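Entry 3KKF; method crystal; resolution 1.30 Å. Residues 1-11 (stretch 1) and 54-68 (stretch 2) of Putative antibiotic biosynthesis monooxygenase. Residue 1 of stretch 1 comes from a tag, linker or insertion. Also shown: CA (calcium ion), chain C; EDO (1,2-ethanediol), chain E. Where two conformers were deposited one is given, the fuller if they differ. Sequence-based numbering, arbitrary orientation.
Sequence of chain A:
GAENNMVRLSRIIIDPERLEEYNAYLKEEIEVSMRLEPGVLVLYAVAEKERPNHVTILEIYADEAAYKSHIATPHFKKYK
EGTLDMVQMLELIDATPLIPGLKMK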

# COMPACT_ATOMS: atom_id res chain seq x y z
N GLY A 1 -11.87 4.99 14.83
CA GLY A 1 -11.40 3.60 14.96
C GLY A 1 -11.23 3.06 13.57
O GLY A 1 -11.33 3.81 12.58
N ALA A 2 -11.02 1.76 13.45
CA ALA A 2 -10.80 1.13 12.14
C ALA A 2 -11.87 1.40 11.12
O ALA A 2 -11.56 1.59 9.91
CB ALA A 2 -10.62 -0.38 12.32
N GLU A 3 -13.11 1.46 11.57
CA GLU A 3 -14.28 1.54 10.66
C GLU A 3 -14.50 2.87 9.99
O GLU A 3 -15.34 2.96 9.07
CB GLU A 3 -15.55 1.07 11.40
CG GLU A 3 -15.41 -0.40 11.93
CD GLU A 3 -15.30 -1.45 10.83
OE1 GLU A 3 -16.15 -1.47 9.93
OE2 GLU A 3 -14.40 -2.28 10.86
N ASN A 4 -13.84 3.94 10.42
CA ASN A 4 -13.98 5.22 9.69
C ASN A 4 -12.65 5.80 9.23
O ASN A 4 -12.60 7.00 8.86
CB ASN A 4 -14.77 6.31 10.49
CG ASN A 4 -13.91 7.02 11.57
OD1 ASN A 4 -12.90 6.49 12.02
ND2 ASN A 4 -14.31 8.21 11.93
N ASN A 5 -11.58 4.98 9.21
CA ASN A 5 -10.29 5.49 8.78
C ASN A 5 -10.39 5.83 7.32
O ASN A 5 -11.06 5.14 6.53
CB ASN A 5 -9.11 4.52 8.99
CG ASN A 5 -8.76 4.29 10.44
OD1 ASN A 5 -9.17 5.06 11.34
ND2 ASN A 5 -7.99 3.23 10.69
N MSE A 6 -9.75 6.92 6.96
CA MSE A 6 -9.65 7.33 5.55
C MSE A 6 -8.43 6.65 4.98
O MSE A 6 -7.33 6.88 5.46
CB MSE A 6 -9.49 8.82 5.44
CG MSE A 6 -9.27 9.30 4.03
SE MSE A 6 -9.03 11.22 3.92
CE MSE A 6 -8.03 11.22 2.26
N VAL A 7 -8.64 5.79 3.99
CA VAL A 7 -7.59 5.05 3.33
C VAL A 7 -7.51 5.51 1.88
O VAL A 7 -8.55 5.61 1.18
CB VAL A 7 -7.86 3.52 3.41
CG1 VAL A 7 -6.74 2.73 2.72
CG2 VAL A 7 -8.01 3.07 4.86
N ARG A 8 -6.31 5.82 1.43
CA ARG A 8 -6.10 6.29 0.09
C ARG A 8 -4.75 5.83 -0.44
O ARG A 8 -3.80 5.61 0.32
CB ARG A 8 -6.15 7.84 0.07
CG ARG A 8 -6.23 8.45 -1.32
CD ARG A 8 -6.52 9.96 -1.27
NE ARG A 8 -5.35 10.68 -0.79
CZ ARG A 8 -5.30 12.00 -0.66
NH1 ARG A 8 -6.34 12.75 -0.99
NH2 ARG A 8 -4.19 12.59 -0.22
N LEU A 9 -4.69 5.62 -1.75
CA LEU A 9 -3.43 5.41 -2.43
C LEU A 9 -3.14 6.63 -3.26
O LEU A 9 -4.01 7.11 -4.02
CB LEU A 9 -3.46 4.23 -3.41
CG LEU A 9 -3.73 2.87 -2.84
CD1 LEU A 9 -3.97 1.87 -3.96
CD2 LEU A 9 -2.54 2.43 -1.99
N SER A 10 -1.97 7.20 -3.07
CA SER A 10 -1.48 8.25 -3.97
C SER A 10 -0.47 7.61 -4.90
O SER A 10 0.47 6.95 -4.45
CB SER A 10 -0.80 9.40 -3.24
OG SER A 10 -1.67 10.19 -2.50
N ARG A 11 -0.67 7.77 -6.20
CA ARG A 11 0.29 7.27 -7.21
C ARG A 11 0.88 8.50 -7.86
O ARG A 11 0.14 9.35 -8.37
CB ARG A 11 -0.39 6.36 -8.24
CG ARG A 11 -0.74 4.98 -7.72
CD ARG A 11 -1.54 4.19 -8.70
NE ARG A 11 -0.96 4.20 -10.04
CZ ARG A 11 -0.33 3.17 -10.60
NH1 ARG A 11 -0.18 2.05 -9.93
NH2 ARG A 11 0.15 3.27 -11.83
CA CA C . -10.77 6.14 12.77
C1 EDO E . -12.87 2.39 6.78
O1 EDO E . -11.61 2.43 6.08
C2 EDO E . -13.57 1.04 6.65
O2 EDO E . -13.95 0.85 5.29
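Stretch 2 (54-68) HVTILEIYADEAAYK

Residues 54-61 of stretch 2 form a strand that runs antiparallel to strand 6-11: the N-to-C directions differ by 166°, and the axes approach to 4.7 Å. The phi/psi values support this assignment, since every residue from M6 to R11 and from H54 to Y61 lies in the extended region. Register follows from the CA pairs, which run from M6-Y61 through V7-I60, R8-E59, L9-L58 and S10-I57 to R11-T56. Hydrogen-bonded pairs alternate with non-hydrogen-bonded ones. In the first kind both amides are satisfied: M6 N to Y61 O is 3.0 Å and Y61 N to M6 O 2.9 Å; R8 N to E59 O is 3.0 Å and E59 N to R8 O 2.9 Å; S10 N to I57 O is 3.0 Å and I57 N to S10 O 2.8 Å. Between them the CA atoms draw closer, 4.7 Å for V7 CA to I60 CA against 5.1 Å for R8 CA to E59 CA, and CA-H...O contacts fill in, as from L9 CA to I57 O at 3.3 Å.

After Y61 the chain turns through A62 and D63 into a helix beginning at E64, whose direction makes 54° with strand 6-11 at an axis separation of 9.4 Å. D63 caps it: OD1 accepts from A66 N at 2.8 Å.

The sheet face carrying M6, R8 and S10 holds the polar network. E59 receives R8 in a salt bridge, with R8 NE to E59 OE2 at 2.8 Å and R8 NH2 to E59 OE1 at 2.8 Å, so the carboxylate engages two guanidinium nitrogens. S10 OG donates to the same E59 OE2 at 2.6 Å, while Y61 OH donates to E59 OE1 at 2.7 Å. Selenomethionine M6, all trans, reaches the helix: its CE lies 3.8 Å from the Y67 ring centroid and 11° off the normal, a CH-pi contact over the face, and its SE is 3.6 Å from Y67 CB. Water 2 joins R8 NH2 (2.8 Å) and Y67 OH (2.9 Å).

The other face is largely apolar. L58 CD1 lies 4.0 Å from both V7 CG1 and L9 CD2, and I60 CG1 is 4.3 Å from V7 CG2.

Beyond the strand pairing, calcium ties the turn to the N-terminus. A62 O and N4 OD1 bind it at 2.3 Å, N5 OD1 at 2.4 Å, and the tag residue G1 through O at 2.4 Å and N at 2.6 Å; waters 4 and 5 complete seven ligands.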

# COMPACT_ATOMS: atom_id res chain seq x y z
N HIS A 54 8.39 6.36 -10.11
CA HIS A 54 6.98 5.99 -9.90
C HIS A 54 6.86 5.58 -8.42
O HIS A 54 7.38 4.55 -8.01
CB HIS A 54 6.55 4.86 -10.82
CG HIS A 54 6.41 5.26 -12.25
ND1 HIS A 54 5.28 4.98 -12.98
CD2 HIS A 54 7.22 5.95 -13.08
CE1 HIS A 54 5.42 5.45 -14.21
NE2 HIS A 54 6.59 6.05 -14.29
N VAL A 55 6.22 6.42 -7.63
CA VAL A 55 6.06 6.22 -6.21
C VAL A 55 4.55 6.02 -5.86
O VAL A 55 3.67 6.72 -6.38
CB VAL A 55 6.63 7.44 -5.42
CG1 VAL A 55 6.22 7.42 -3.93
CG2 VAL A 55 8.16 7.51 -5.60
N THR A 56 4.27 5.03 -5.02
CA THR A 56 2.92 4.80 -4.51
C THR A 56 2.98 4.96 -3.00
O THR A 56 3.89 4.42 -2.35
CB THR A 56 2.40 3.41 -4.88
OG1 THR A 56 2.16 3.34 -6.26
CG2 THR A 56 1.06 3.09 -4.17
N ILE A 57 2.03 5.72 -2.44
CA ILE A 57 1.95 5.88 -1.01
C ILE A 57 0.61 5.33 -0.50
O ILE A 57 -0.46 5.76 -0.95
CB ILE A 57 2.07 7.38 -0.56
CG1 ILE A 57 3.26 8.07 -1.26
CG2 ILE A 57 2.20 7.49 0.97
CD1 ILE A 57 3.43 9.49 -0.88
N LEU A 58 0.68 4.39 0.44
CA LEU A 58 -0.51 3.95 1.19
C LEU A 58 -0.66 4.93 2.34
O LEU A 58 0.21 5.09 3.19
CB LEU A 58 -0.33 2.53 1.73
CG LEU A 58 -1.47 2.03 2.64
CD1 LEU A 58 -2.87 1.98 1.98
CD2 LEU A 58 -1.11 0.67 3.22
N GLU A 59 -1.77 5.63 2.33
CA GLU A 59 -2.12 6.67 3.33
C GLU A 59 -3.26 6.21 4.17
O GLU A 59 -4.30 5.83 3.63
CB GLU A 59 -2.60 7.95 2.63
CG GLU A 59 -1.73 8.51 1.53
CD GLU A 59 -2.49 9.61 0.75
OE1 GLU A 59 -2.65 10.73 1.26
OE2 GLU A 59 -2.94 9.31 -0.39
N ILE A 60 -3.10 6.23 5.50
CA ILE A 60 -4.20 5.89 6.40
C ILE A 60 -4.28 7.02 7.45
O ILE A 60 -3.29 7.27 8.18
CB ILE A 60 -4.05 4.52 7.09
CG1 ILE A 60 -3.88 3.39 6.07
CG2 ILE A 60 -5.25 4.28 8.00
CD1 ILE A 60 -3.56 2.01 6.68
N TYR A 61 -5.42 7.72 7.47
CA TYR A 61 -5.68 8.77 8.43
C TYR A 61 -6.79 8.30 9.36
O TYR A 61 -7.67 7.54 8.96
CB TYR A 61 -6.12 10.07 7.72
CG TYR A 61 -5.15 10.54 6.66
CD1 TYR A 61 -4.08 11.32 6.99
CD2 TYR A 61 -5.28 10.14 5.32
CE1 TYR A 61 -3.15 11.73 6.02
CE2 TYR A 61 -4.39 10.54 4.36
CZ TYR A 61 -3.31 11.33 4.71
OH TYR A 61 -2.41 11.72 3.77
N ALA A 62 -6.76 8.76 10.61
CA ALA A 62 -7.79 8.34 11.58
C ALA A 62 -9.21 8.67 11.12
O ALA A 62 -10.15 7.93 11.42
CB ALA A 62 -7.52 8.98 12.93
N ASP A 63 -9.35 9.77 10.42
CA ASP A 63 -10.65 10.25 9.90
C ASP A 63 -10.37 11.40 8.93
O ASP A 63 -9.17 11.81 8.76
CB ASP A 63 -11.61 10.65 11.04
CG ASP A 63 -10.99 11.58 12.05
OD1 ASP A 63 -10.17 12.44 11.70
OD2 ASP A 63 -11.36 11.48 13.25
N GLU A 64 -11.40 11.95 8.29
CA GLU A 64 -11.20 13.06 7.37
C GLU A 64 -10.72 14.34 8.07
O GLU A 64 -10.01 15.11 7.45
CB GLU A 64 -12.42 13.29 6.48
CG GLU A 64 -12.67 12.09 5.53
CD GLU A 64 -13.80 12.28 4.56
OE1 GLU A 64 -14.37 13.39 4.52
OE2 GLU A 64 -14.11 11.30 3.83
N ALA A 65 -11.10 14.55 9.34
CA ALA A 65 -10.61 15.70 10.12
C ALA A 65 -9.09 15.63 10.23
O ALA A 65 -8.41 16.66 10.08
CB ALA A 65 -11.24 15.74 11.52
N ALA A 66 -8.55 14.43 10.48
CA ALA A 66 -7.09 14.26 10.58
C ALA A 66 -6.41 14.60 9.26
O ALA A 66 -5.35 15.21 9.24
CB ALA A 66 -6.73 12.83 11.04
N TYR A 67 -7.01 14.18 8.15
CA TYR A 67 -6.47 14.48 6.83
C TYR A 67 -6.46 16.00 6.57
O TYR A 67 -5.48 16.57 6.12
CB TYR A 67 -7.29 13.73 5.75
CG TYR A 67 -6.90 14.18 4.35
CD1 TYR A 67 -5.66 13.86 3.83
CD2 TYR A 67 -7.75 14.96 3.59
CE1 TYR A 67 -5.28 14.28 2.58
CE2 TYR A 67 -7.38 15.38 2.33
CZ TYR A 67 -6.14 15.04 1.83
OH TYR A 67 -5.74 15.45 0.58
N LYS A 68 -7.59 16.67 6.86
CA LYS A 68 -7.67 18.10 6.64
C LYS A 68 -6.66 18.84 7.51
O LYS A 68 -6.03 19.80 7.04
CB LYS A 68 -9.09 18.63 6.82
CG LYS A 68 -10.02 18.16 5.76
CD LYS A 68 -9.48 18.45 4.38
CE LYS A 68 -10.42 18.05 3.33
NZ LYS A 68 -11.66 18.80 3.47
O HOH W 1 -13.27 9.90 14.08
O HOH W 2 -2.88 15.05 0.28
O HOH W 3 0.38 1.55 -7.48
O HOH W 4 -11.12 7.93 14.30
O HOH W 5 -8.87 5.80 14.18